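Local coordinates for xylose isomerase-like TIM barrel domain-containing protein (Parabacteroides distasonis, PDB 4KW2) that is of unknown function but adopts a xylose isomerase-like TIM barrel fold, consistent with a sugar isomerase or a related enzyme, at residues 78-81 and 82-85; 227-230 and 231-235; 98-102 and 103-107; 248-251 and 252-256. All blocks are in the same frame, centred on the assembly; numbering follows the deposited sequence. Where two conformers were deposited one is given.

Contact 1: residues 78-81 and 82-85. With SO4 (sulfate ion), chain G.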
loop_
_atom_site.group_PDB
_atom_site.type_symbol
_atom_site.label_atom_id
_atom_site.label_comp_id
_atom_site.label_asym_id
_atom_site.label_seq_id
_atom_site.Cartn_x
_atom_site.Cartn_y
_atom_site.Cartn_z
ATOM N N CYS A 78 -9.800 33.575 5.585
ATOM C CA CYS A 78 -8.672 33.600 4.644
ATOM C C CYS A 78 -7.527 34.464 5.158
ATOM O O CYS A 78 -6.362 34.089 5.045
ATOM C CB CYS A 78 -9.111 34.111 3.271
ATOM S SG CYS A 78 -10.043 32.907 2.301
ATOM N N ALA A 79 -7.858 35.621 5.727
ATOM C CA ALA A 79 -6.841 36.513 6.278
ATOM C C ALA A 79 -6.192 35.889 7.509
ATOM O O ALA A 79 -4.983 36.004 7.710
ATOM C CB ALA A 79 -7.441 37.874 6.618
ATOM N N LEU A 80 -6.997 35.218 8.326
ATOM C CA LEU A 80 -6.473 34.531 9.498
ATOM C C LEU A 80 -5.570 33.361 9.093
ATOM O O LEU A 80 -4.522 33.140 9.702
ATOM C CB LEU A 80 -7.615 34.043 10.385
ATOM C CG LEU A 80 -7.240 33.440 11.739
ATOM C CD1 LEU A 80 -6.312 34.348 12.534
ATOM C CD2 LEU A 80 -8.506 33.140 12.532
ATOM N N LEU A 81 -5.960 32.634 8.052
ATOM C CA LEU A 81 -5.146 31.520 7.568
ATOM C C LEU A 81 -3.783 32.020 7.077
ATOM O O LEU A 81 -2.755 31.430 7.396
ATOM C CB LEU A 81 -5.879 30.751 6.458
ATOM C CG LEU A 81 -5.199 29.480 5.932
ATOM C CD1 LEU A 81 -4.918 28.518 7.072
ATOM C CD2 LEU A 81 -6.057 28.818 4.863
ATOM N N ARG A 82 -3.779 33.116 6.320
ATOM C CA ARG A 82 -2.526 33.722 5.873
ATOM C C ARG A 82 -1.637 34.104 7.058
ATOM O O ARG A 82 -0.437 33.819 7.060
ATOM C CB ARG A 82 -2.787 34.948 4.989
ATOM C CG ARG A 82 -3.324 34.607 3.604
ATOM C CD ARG A 82 -3.180 35.776 2.632
ATOM N NE ARG A 82 -3.850 36.980 3.123
ATOM C CZ ARG A 82 -5.153 37.252 2.994
ATOM N NH1 ARG A 82 -5.985 36.412 2.381
ATOM N NH2 ARG A 82 -5.634 38.381 3.498
ATOM N N HIS A 83 -2.235 34.729 8.067
ATOM C CA HIS A 83 -1.508 35.139 9.267
ATOM C C HIS A 83 -0.891 33.950 10.009
ATOM O O HIS A 83 0.250 34.022 10.467
ATOM C CB HIS A 83 -2.448 35.909 10.196
ATOM C CG HIS A 83 -1.860 36.216 11.537
ATOM N ND1 HIS A 83 -0.905 37.192 11.725
ATOM C CD2 HIS A 83 -2.091 35.674 12.756
ATOM C CE1 HIS A 83 -0.571 37.235 13.002
ATOM N NE2 HIS A 83 -1.277 36.326 13.651
ATOM N N GLU A 84 -1.655 32.864 10.124
ATOM C CA GLU A 84 -1.223 31.664 10.837
ATOM C C GLU A 84 -0.034 30.966 10.160
ATOM O O GLU A 84 0.858 30.456 10.834
ATOM C CB GLU A 84 -2.396 30.685 10.991
ATOM C CG GLU A 84 -3.444 31.109 12.016
ATOM C CD GLU A 84 -2.868 31.318 13.403
ATOM O OE1 GLU A 84 -2.192 30.401 13.918
ATOM O OE2 GLU A 84 -3.089 32.403 13.976
ATOM N N PHE A 85 -0.028 30.938 8.832
ATOM C CA PHE A 85 1.152 30.491 8.089
ATOM C C PHE A 85 2.343 31.422 8.342
ATOM O O PHE A 85 3.438 30.974 8.672
ATOM C CB PHE A 85 0.853 30.422 6.591
ATOM C CG PHE A 85 0.249 29.116 6.148
ATOM C CD1 PHE A 85 1.060 28.063 5.752
ATOM C CD2 PHE A 85 -1.125 28.945 6.101
ATOM C CE1 PHE A 85 0.515 26.865 5.324
ATOM C CE2 PHE A 85 -1.677 27.746 5.684
ATOM C CZ PHE A 85 -0.859 26.706 5.290
HETATM S S SO4 G . 0.303 39.337 9.216
HETATM O O1 SO4 G . 1.448 40.067 8.622
HETATM O O2 SO4 G . -0.648 40.323 9.777
HETATM O O3 SO4 G . -0.368 38.516 8.178
HETATM O O4 SO4 G . 0.785 38.438 10.289
#
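Four successive i to i+4 bonds tie the carbonyls of Cys78, Ala79, Leu80 and Leu81 to the N-H groups of Arg82, His83, Glu84 and Phe85, the last the straightest at 167°, and make 78-85 regular alpha helix. On the buried side Leu81 and Phe85 lie alongside each other, pointing the same way, with Leu81 CD1 3.6 Å from Phe85 CE2. Leu81 CG stands opposite the backbone N (chi1 -175°), which brings this methyl to the ring. The ring turns its edge to the backbone, Phe85 CD2 being 3.2 Å from Leu81 O. Arg82 bends at chi3 (-57°) and folds back over the preceding turn: one face of its guanidinium lies over Ala79 CA, and Arg82 NH2 is 3.6 Å from Ala79 CB. The small alanine suits this place, since the flat group can lie close over the backbone. Arg82 NH1 also makes a weak bond to Lys115 O. On the exposed side His83 ND1 donates to sulfate O4 at 2.5 Å, an unusually short and doubtful length, with the ion at the ring edge. Glu84 runs beside Leu80, its OE1 in a salt bridge with Arg88. Helix 75-86 joins strand 50-53 to strand 91-98 in a beta-alpha-beta unit; Cys78 and Leu81 pack on helix 103-116, while Leu81, Glu84 and Phe85 meet helix 36-46.

Contact 2: residues 227-230 and 231-235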
loop_
_atom_site.group_PDB
_atom_site.type_symbol
_atom_site.label_atom_id
_atom_site.label_comp_id
_atom_site.label_asym_id
_atom_site.label_seq_id
_atom_site.Cartn_x
_atom_site.Cartn_y
_atom_site.Cartn_z
ATOM N N VAL A 227 19.675 13.971 -4.359
ATOM C CA VAL A 227 20.028 15.383 -4.363
ATOM C C VAL A 227 20.975 15.725 -5.516
ATOM O O VAL A 227 20.783 16.729 -6.205
ATOM C CB VAL A 227 20.664 15.762 -3.007
ATOM C CG1 VAL A 227 21.453 17.052 -3.104
ATOM C CG2 VAL A 227 19.577 15.865 -1.943
ATOM N N ASN A 228 21.989 14.884 -5.713
ATOM C CA ASN A 228 22.937 15.046 -6.818
ATOM C C ASN A 228 22.248 15.068 -8.172
ATOM O O ASN A 228 22.617 15.867 -9.034
ATOM C CB ASN A 228 23.989 13.937 -6.804
ATOM C CG ASN A 228 24.933 14.041 -5.622
ATOM O OD1 ASN A 228 24.918 15.022 -4.882
ATOM N ND2 ASN A 228 25.755 13.022 -5.435
ATOM N N GLU A 229 21.248 14.203 -8.356
ATOM C CA GLU A 229 20.503 14.166 -9.614
ATOM C C GLU A 229 19.665 15.416 -9.811
ATOM O O GLU A 229 19.591 15.947 -10.914
ATOM C CB GLU A 229 19.604 12.938 -9.701
ATOM C CG GLU A 229 20.361 11.673 -10.051
ATOM C CD GLU A 229 19.528 10.648 -10.795
ATOM O OE1 GLU A 229 18.447 10.995 -11.334
ATOM O OE2 GLU A 229 19.968 9.478 -10.838
ATOM N N LEU A 230 19.027 15.876 -8.745
ATOM C CA LEU A 230 18.274 17.112 -8.809
ATOM C C LEU A 230 19.189 18.270 -9.205
ATOM O O LEU A 230 18.802 19.101 -10.017
ATOM C CB LEU A 230 17.594 17.407 -7.471
ATOM C CG LEU A 230 16.457 16.475 -7.060
ATOM C CD1 LEU A 230 15.913 16.933 -5.718
ATOM C CD2 LEU A 230 15.355 16.439 -8.108
ATOM N N LYS A 231 20.390 18.320 -8.629
ATOM C CA LYS A 231 21.386 19.329 -9.004
ATOM C C LYS A 231 21.762 19.223 -10.479
ATOM O O LYS A 231 21.814 20.229 -11.183
ATOM C CB LYS A 231 22.662 19.197 -8.163
ATOM C CG LYS A 231 22.728 20.105 -6.943
ATOM C CD LYS A 231 24.171 20.326 -6.497
ATOM C CE LYS A 231 24.887 21.355 -7.368
ATOM N NZ LYS A 231 26.370 21.333 -7.206
ATOM N N ARG A 232 22.009 17.995 -10.928
ATOM C CA ARG A 232 22.417 17.748 -12.311
ATOM C C ARG A 232 21.323 18.152 -13.300
ATOM O O ARG A 232 21.616 18.693 -14.357
ATOM C CB ARG A 232 22.834 16.283 -12.516
ATOM C CG ARG A 232 24.151 15.928 -11.831
ATOM C CD ARG A 232 24.838 14.726 -12.458
ATOM N NE ARG A 232 24.076 13.488 -12.327
ATOM C CZ ARG A 232 24.159 12.660 -11.289
ATOM N NH1 ARG A 232 24.966 12.937 -10.272
ATOM N NH2 ARG A 232 23.428 11.557 -11.266
ATOM N N GLN A 233 20.066 17.912 -12.948
ATOM C CA GLN A 233 18.941 18.316 -13.799
ATOM C C GLN A 233 18.490 19.757 -13.557
ATOM O O GLN A 233 17.533 20.215 -14.174
ATOM C CB GLN A 233 17.767 17.358 -13.612
ATOM C CG GLN A 233 18.028 15.991 -14.222
ATOM C CD GLN A 233 16.922 14.995 -13.946
ATOM O OE1 GLN A 233 17.184 13.807 -13.753
ATOM N NE2 GLN A 233 15.675 15.470 -13.933
ATOM N N HIS A 234 19.188 20.467 -12.673
ATOM C CA HIS A 234 18.874 21.853 -12.343
ATOM C C HIS A 234 17.400 22.012 -11.968
ATOM O O HIS A 234 16.727 22.944 -12.406
ATOM C CB HIS A 234 19.248 22.783 -13.499
ATOM C CG HIS A 234 19.255 24.234 -13.129
ATOM N ND1 HIS A 234 18.219 25.089 -13.445
ATOM C CD2 HIS A 234 20.167 24.979 -12.461
ATOM C CE1 HIS A 234 18.494 26.297 -12.990
ATOM N NE2 HIS A 234 19.671 26.259 -12.391
ATOM N N PHE A 235 16.902 21.087 -11.158
ATOM C CA PHE A 235 15.547 21.178 -10.659
ATOM C C PHE A 235 15.483 22.376 -9.732
ATOM O O PHE A 235 16.308 22.508 -8.836
ATOM C CB PHE A 235 15.163 19.901 -9.914
ATOM C CG PHE A 235 13.798 19.950 -9.297
ATOM C CD1 PHE A 235 12.662 19.847 -10.085
ATOM C CD2 PHE A 235 13.647 20.106 -7.926
ATOM C CE1 PHE A 235 11.401 19.890 -9.517
ATOM C CE2 PHE A 235 12.385 20.150 -7.356
ATOM C CZ PHE A 235 11.263 20.040 -8.154
#
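Leu230 and Phe235 lie side by side across a Schellman motif, the turn that ends helix 222-232 in this TIM barrel. Their side chains point the same way, and Leu230 CD2 reaches Phe235 CB at 3.9 Å, an apolar pair suited to the buried side, where Leu230 also packs on Trp22. Phe235 CG is opposite its backbone N (chi1 177°), which sets the ring beside the leucine methyl; CB itself is placed by the backbone. Glu229 and Gln233, one turn apart, also lie alongside each other, pointing the same way, though their carboxylate and amide planes differ by 41°; Gln233 NE2 makes a weak bond to Leu189 O. Arg232 comes to Glu229 at a slant and lays a guanidinium face over Glu229 CA, but it was deposited in two conformers, so these details are less certain. In the one given, Arg232 NH2 is nearer to Glu229 CG, at 3.3 Å, than to the charge, Glu229 OE2 being 4.1 Å away, beyond a salt bridge. That carboxylate has a long, weak ion pair with Lys182; the two positive groups would probably favour its charged form, and the nearby Asp187 would oppose it. The chain leaves the helix at His234, whose positive phi (52°) allows two bonds back into the last turn: His234 N gives to Lys231 O and Phe235 N to Leu230 O, both at 3.0 Å.

Contact 3: residues 98-102 and 103-107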
loop_
_atom_site.group_PDB
_atom_site.type_symbol
_atom_site.label_atom_id
_atom_site.label_comp_id
_atom_site.label_asym_id
_atom_site.label_seq_id
_atom_site.Cartn_x
_atom_site.Cartn_y
_atom_site.Cartn_z
ATOM N N ALA A 98 -6.083 18.614 -6.535
ATOM C CA ALA A 98 -7.468 18.841 -6.910
ATOM C C ALA A 98 -7.797 18.100 -8.205
ATOM O O ALA A 98 -7.035 18.139 -9.167
ATOM C CB ALA A 98 -7.738 20.327 -7.052
ATOM N N SER A 99 -8.938 17.422 -8.209
ATOM C CA SER A 99 -9.374 16.632 -9.351
ATOM C C SER A 99 -10.865 16.868 -9.565
ATOM O O SER A 99 -11.661 15.930 -9.589
ATOM C CB SER A 99 -9.079 15.151 -9.101
ATOM O OG SER A 99 -9.301 14.368 -10.262
ATOM N N TYR A 100 -11.225 18.137 -9.727
ATOM C CA TYR A 100 -12.626 18.548 -9.821
ATOM C C TYR A 100 -13.263 18.195 -11.155
ATOM O O TYR A 100 -12.578 18.032 -12.169
ATOM C CB TYR A 100 -12.759 20.053 -9.619
ATOM C CG TYR A 100 -12.428 20.548 -8.240
ATOM C CD1 TYR A 100 -13.257 20.262 -7.165
ATOM C CD2 TYR A 100 -11.304 21.332 -8.011
ATOM C CE1 TYR A 100 -12.972 20.738 -5.894
ATOM C CE2 TYR A 100 -11.009 21.807 -6.746
ATOM C CZ TYR A 100 -11.848 21.510 -5.693
ATOM O OH TYR A 100 -11.568 21.983 -4.440
ATOM N N GLY A 101 -14.589 18.124 -11.143
ATOM C CA GLY A 101 -15.365 17.744 -12.315
ATOM C C GLY A 101 -16.139 18.869 -12.973
ATOM O O GLY A 101 -16.726 18.661 -14.029
ATOM N N THR A 102 -16.162 20.056 -12.369
ATOM C CA THR A 102 -16.899 21.188 -12.949
ATOM C C THR A 102 -16.043 22.443 -13.046
ATOM O O THR A 102 -15.081 22.611 -12.300
ATOM C CB THR A 102 -18.165 21.544 -12.136
ATOM O OG1 THR A 102 -17.791 22.220 -10.928
ATOM C CG2 THR A 102 -18.988 20.297 -11.813
ATOM N N ASN A 103 -16.421 23.332 -13.958
ATOM C CA ASN A 103 -15.729 24.604 -14.126
ATOM C C ASN A 103 -15.882 25.523 -12.920
ATOM O O ASN A 103 -14.952 26.251 -12.567
ATOM C CB ASN A 103 -16.234 25.312 -15.378
ATOM C CG ASN A 103 -15.832 24.598 -16.653
ATOM O OD1 ASN A 103 -15.068 23.635 -16.626
ATOM N ND2 ASN A 103 -16.352 25.063 -17.774
ATOM N N GLU A 104 -17.058 25.494 -12.299
ATOM C CA GLU A 104 -17.319 26.291 -11.103
ATOM C C GLU A 104 -16.322 25.944 -9.996
ATOM O O GLU A 104 -15.737 26.834 -9.384
ATOM C CB GLU A 104 -18.746 26.058 -10.606
ATOM C CG GLU A 104 -19.134 26.907 -9.403
ATOM C CD GLU A 104 -20.522 26.593 -8.864
ATOM O OE1 GLU A 104 -21.076 25.516 -9.183
ATOM O OE2 GLU A 104 -21.059 27.426 -8.107
ATOM N N GLU A 105 -16.131 24.650 -9.754
ATOM C CA GLU A 105 -15.179 24.185 -8.745
ATOM C C GLU A 105 -13.752 24.648 -9.046
ATOM O O GLU A 105 -13.059 25.155 -8.164
ATOM C CB GLU A 105 -15.224 22.660 -8.626
ATOM C CG GLU A 105 -16.515 22.133 -8.006
ATOM C CD GLU A 105 -16.756 20.656 -8.263
ATOM O OE1 GLU A 105 -16.095 20.076 -9.153
ATOM O OE2 GLU A 105 -17.620 20.071 -7.573
ATOM N N TRP A 106 -13.318 24.479 -10.290
ATOM C CA TRP A 106 -11.980 24.912 -10.678
ATOM C C TRP A 106 -11.827 26.396 -10.416
ATOM O O TRP A 106 -10.861 26.818 -9.786
ATOM C CB TRP A 106 -11.689 24.599 -12.148
ATOM C CG TRP A 106 -11.418 23.153 -12.403
ATOM C CD1 TRP A 106 -12.143 22.310 -13.189
ATOM C CD2 TRP A 106 -10.345 22.372 -11.864
ATOM N NE1 TRP A 106 -11.590 21.054 -13.178
ATOM C CE2 TRP A 106 -10.484 21.065 -12.372
ATOM C CE3 TRP A 106 -9.282 22.648 -11.002
ATOM C CZ2 TRP A 106 -9.599 20.039 -12.051
ATOM C CZ3 TRP A 106 -8.402 21.628 -10.683
ATOM C CH2 TRP A 106 -8.566 20.341 -11.208
ATOM N N ASP A 107 -12.802 27.175 -10.877
ATOM C CA ASP A 107 -12.777 28.627 -10.710
ATOM C C ASP A 107 -12.626 29.015 -9.242
ATOM O O ASP A 107 -11.755 29.813 -8.893
ATOM C CB ASP A 107 -14.048 29.253 -11.290
ATOM C CG ASP A 107 -13.985 30.763 -11.326
ATOM O OD1 ASP A 107 -13.085 31.310 -12.001
ATOM O OD2 ASP A 107 -14.838 31.406 -10.679
HETATM O O HOH W 1 -14.773 20.830 -15.588
HETATM O O HOH W 2 -19.878 22.768 -9.265
#
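Trp106 receives Tyr100 on one face of its indole: Tyr100 CB makes a CH-pi contact 3.9 Å from the centroid of the five-membered ring. The tyrosine ring stands T-shaped beside it, its edge toward the six-membered ring of Trp106, with the planes at 87°. Farther along the indole, Ala98 CB meets Trp106 CZ3 at 3.9 Å, a methyl being small enough to let the indole near Ala98 O at the strand end. With a serine in place of Trp106, Tyr100 would probably lose its aromatic partner and a gap would open beside Ala98. The indole is carried by the first turn of helix 103-116, which follows strand 91-98 of the TIM barrel and starts with a capping box. Thr102 is the N-cap: its OG1, held between backbone N and carbonyl carbon (chi1 75°), accepts from Glu105 N at 3.2 Å. In return Glu105 OE1 takes two N-H groups, that of Gly101 nearly along the C-O axis and that of Thr102 from above the carboxylate plane. A water joins Thr102 OG1 to Glu104 OE1. Beyond this shell Gln129 NE2 donates to Tyr100 O, and Tyr100 OH bonds to Trp216 NE1 of the second subunit, whose ring meets that of Tyr100, planes at about 80°.

Contact 4: residues 248-251 and 252-256. With SO4 (sulfate ion), chain B; SO4 (sulfate ion), chain C.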
loop_
_atom_site.group_PDB
_atom_site.type_symbol
_atom_site.label_atom_id
_atom_site.label_comp_id
_atom_site.label_asym_id
_atom_site.label_seq_id
_atom_site.Cartn_x
_atom_site.Cartn_y
_atom_site.Cartn_z
ATOM N N SER A 248 7.278 6.662 11.208
ATOM C CA SER A 248 8.476 7.485 11.393
ATOM C C SER A 248 8.234 8.618 12.376
ATOM O O SER A 248 7.096 8.963 12.678
ATOM C CB SER A 248 8.954 8.050 10.056
ATOM O OG SER A 248 9.814 7.138 9.396
ATOM N N ASP A 249 9.327 9.182 12.878
ATOM C CA ASP A 249 9.278 10.307 13.810
ATOM C C ASP A 249 10.049 11.499 13.233
ATOM O O ASP A 249 10.744 11.378 12.217
ATOM C CB ASP A 249 9.822 9.905 15.192
ATOM C CG ASP A 249 11.242 9.345 15.140
ATOM O OD1 ASP A 249 12.127 9.947 14.495
ATOM O OD2 ASP A 249 11.481 8.291 15.756
ATOM N N ILE A 250 9.915 12.647 13.884
ATOM C CA ILE A 250 10.511 13.897 13.400
ATOM C C ILE A 250 12.037 13.825 13.258
ATOM O O ILE A 250 12.592 14.298 12.263
ATOM C CB ILE A 250 10.062 15.081 14.287
ATOM C CG1 ILE A 250 8.622 15.451 13.910
ATOM C CG2 ILE A 250 10.993 16.278 14.128
ATOM C CD1 ILE A 250 7.902 16.314 14.920
ATOM N N GLN A 251 12.706 13.219 14.235
ATOM C CA GLN A 251 14.157 13.021 14.168
ATOM C C GLN A 251 14.602 12.218 12.948
ATOM O O GLN A 251 15.582 12.581 12.293
ATOM C CB GLN A 251 14.668 12.351 15.446
ATOM C CG GLN A 251 14.655 13.266 16.660
ATOM C CD GLN A 251 15.272 14.622 16.366
ATOM O OE1 GLN A 251 14.642 15.662 16.573
ATOM N NE2 GLN A 251 16.500 14.616 15.848
ATOM N N GLU A 252 13.886 11.141 12.638
ATOM C CA GLU A 252 14.241 10.300 11.499
ATOM C C GLU A 252 14.120 11.057 10.186
ATOM O O GLU A 252 15.007 10.980 9.334
ATOM C CB GLU A 252 13.377 9.032 11.458
ATOM C CG GLU A 252 13.835 7.967 12.441
ATOM C CD GLU A 252 12.872 6.798 12.567
ATOM O OE1 GLU A 252 11.792 6.816 11.935
ATOM O OE2 GLU A 252 13.204 5.853 13.311
ATOM N N ILE A 253 13.024 11.793 10.028
ATOM C CA ILE A 253 12.783 12.541 8.800
ATOM C C ILE A 253 13.773 13.713 8.695
ATOM O O ILE A 253 14.256 14.021 7.605
ATOM C CB ILE A 253 11.316 13.022 8.702
ATOM C CG1 ILE A 253 10.354 11.828 8.738
ATOM C CG2 ILE A 253 11.088 13.823 7.427
ATOM C CD1 ILE A 253 10.527 10.833 7.605
ATOM N N ARG A 254 14.108 14.333 9.825
ATOM C CA ARG A 254 15.100 15.415 9.822
ATOM C C ARG A 254 16.457 14.979 9.271
ATOM O O ARG A 254 17.166 15.797 8.682
ATOM C CB ARG A 254 15.240 16.059 11.201
ATOM C CG ARG A 254 14.199 17.141 11.425
ATOM C CD ARG A 254 14.234 17.710 12.828
ATOM N NE ARG A 254 15.475 18.416 13.149
ATOM C CZ ARG A 254 15.806 19.633 12.713
ATOM N NH1 ARG A 254 15.013 20.312 11.892
ATOM N NH2 ARG A 254 16.951 20.179 13.099
ATOM N N ASN A 255 16.802 13.699 9.419
ATOM C CA ASN A 255 17.998 13.144 8.758
ATOM C C ASN A 255 17.976 13.259 7.239
ATOM O O ASN A 255 18.999 13.561 6.625
ATOM C CB ASN A 255 18.189 11.677 9.110
ATOM C CG ASN A 255 18.564 11.468 10.553
ATOM O OD1 ASN A 255 19.253 12.288 11.146
ATOM N ND2 ASN A 255 18.115 10.362 11.130
ATOM N N SER A 256 16.822 12.993 6.632
ATOM C CA SER A 256 16.679 13.135 5.186
ATOM C C SER A 256 16.547 14.599 4.780
ATOM O O SER A 256 17.164 15.033 3.810
ATOM C CB SER A 256 15.481 12.340 4.673
ATOM O OG SER A 256 15.760 10.956 4.722
HETATM S S SO4 B . 17.806 18.165 16.152
HETATM O O1 SO4 B . 18.274 19.330 15.373
HETATM O O2 SO4 B . 16.995 18.637 17.290
HETATM O O3 SO4 B . 16.996 17.270 15.294
HETATM O O4 SO4 B . 18.978 17.426 16.669
HETATM S S SO4 C . 6.953 12.702 16.524
HETATM O O1 SO4 C . 8.349 12.726 16.035
HETATM O O2 SO4 C . 6.846 13.554 17.734
HETATM O O3 SO4 C . 6.023 13.214 15.482
HETATM O O4 SO4 C . 6.603 11.297 16.848
#
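Asp249 and Glu252 meet at the start of helix 250-262 of the TIM barrel, where Asp249 is the N-cap. Its CG is held between the backbone N and the carbonyl carbon (chi1 56°), which turns OD1 forward over the start of the first turn to accept from Glu252 N at 2.8 Å, the N-H meeting OD1 nearly head-on. A short acidic side chain suits an N-cap because it can reach an amide that has no helical carbonyl before it. Glu252 extends beyond CG (chi2 171°) back toward Ser248, and Ser248 OG donates to its OE1 at 3.2 Å. The two carboxylates come near each other, Asp249 OD2 and Glu252 OE2 being 3.9 Å apart with their planes 40° apart; the helix start probably eases this closeness of like charge. With an alanine at Glu252, Ser248 OG would probably be left without its acceptor and freer to turn. Beside the serine, Ser248 CB touches Ile253 CD1 at 4.0 Å, a van der Waals contact, with Tyr243 touching both residues. Farther on, Ile250 CG2 lies 3.8 Å from Arg254 CD, and Ile250 packs on Lys42, Gln45 and Leu46 of helix 36-46. Ile250 N points to one sulfate, giving to O1 with an almost straight bond. Arg254 NH1 bonds to Leu46 O. Gln251, bent at chi2, and Arg254, bent at chi3, both turn to a second sulfate. Its O3 takes Gln251 NE2 at 2.8 Å and Arg254 NE at 2.9 Å, while Arg254 NH2 reaches O1 at 2.8 Å.

How the contacts relate
All four contacts are local, each within a short run of one helix or its ends around the same eight-stranded barrel, and none touches another. Contacts 2 and 4 come nearest, with centres 22 Å and nearest atoms about 6 Å apart, on the helices before and after strand 238-241. Contacts 1 and 3, either side of strand 91-98, have nearest atoms about 12 Å apart. Contacts 3 and 4, centres 36 Å apart, are helix starts following strands, the end of a TIM barrel where active sites usually lie; no active-site residue is established here, so this is only suggestive. Sulfates, probably from the crystallisation liquor, lie at contacts 1 and 4 and near Glu105 and Asn228.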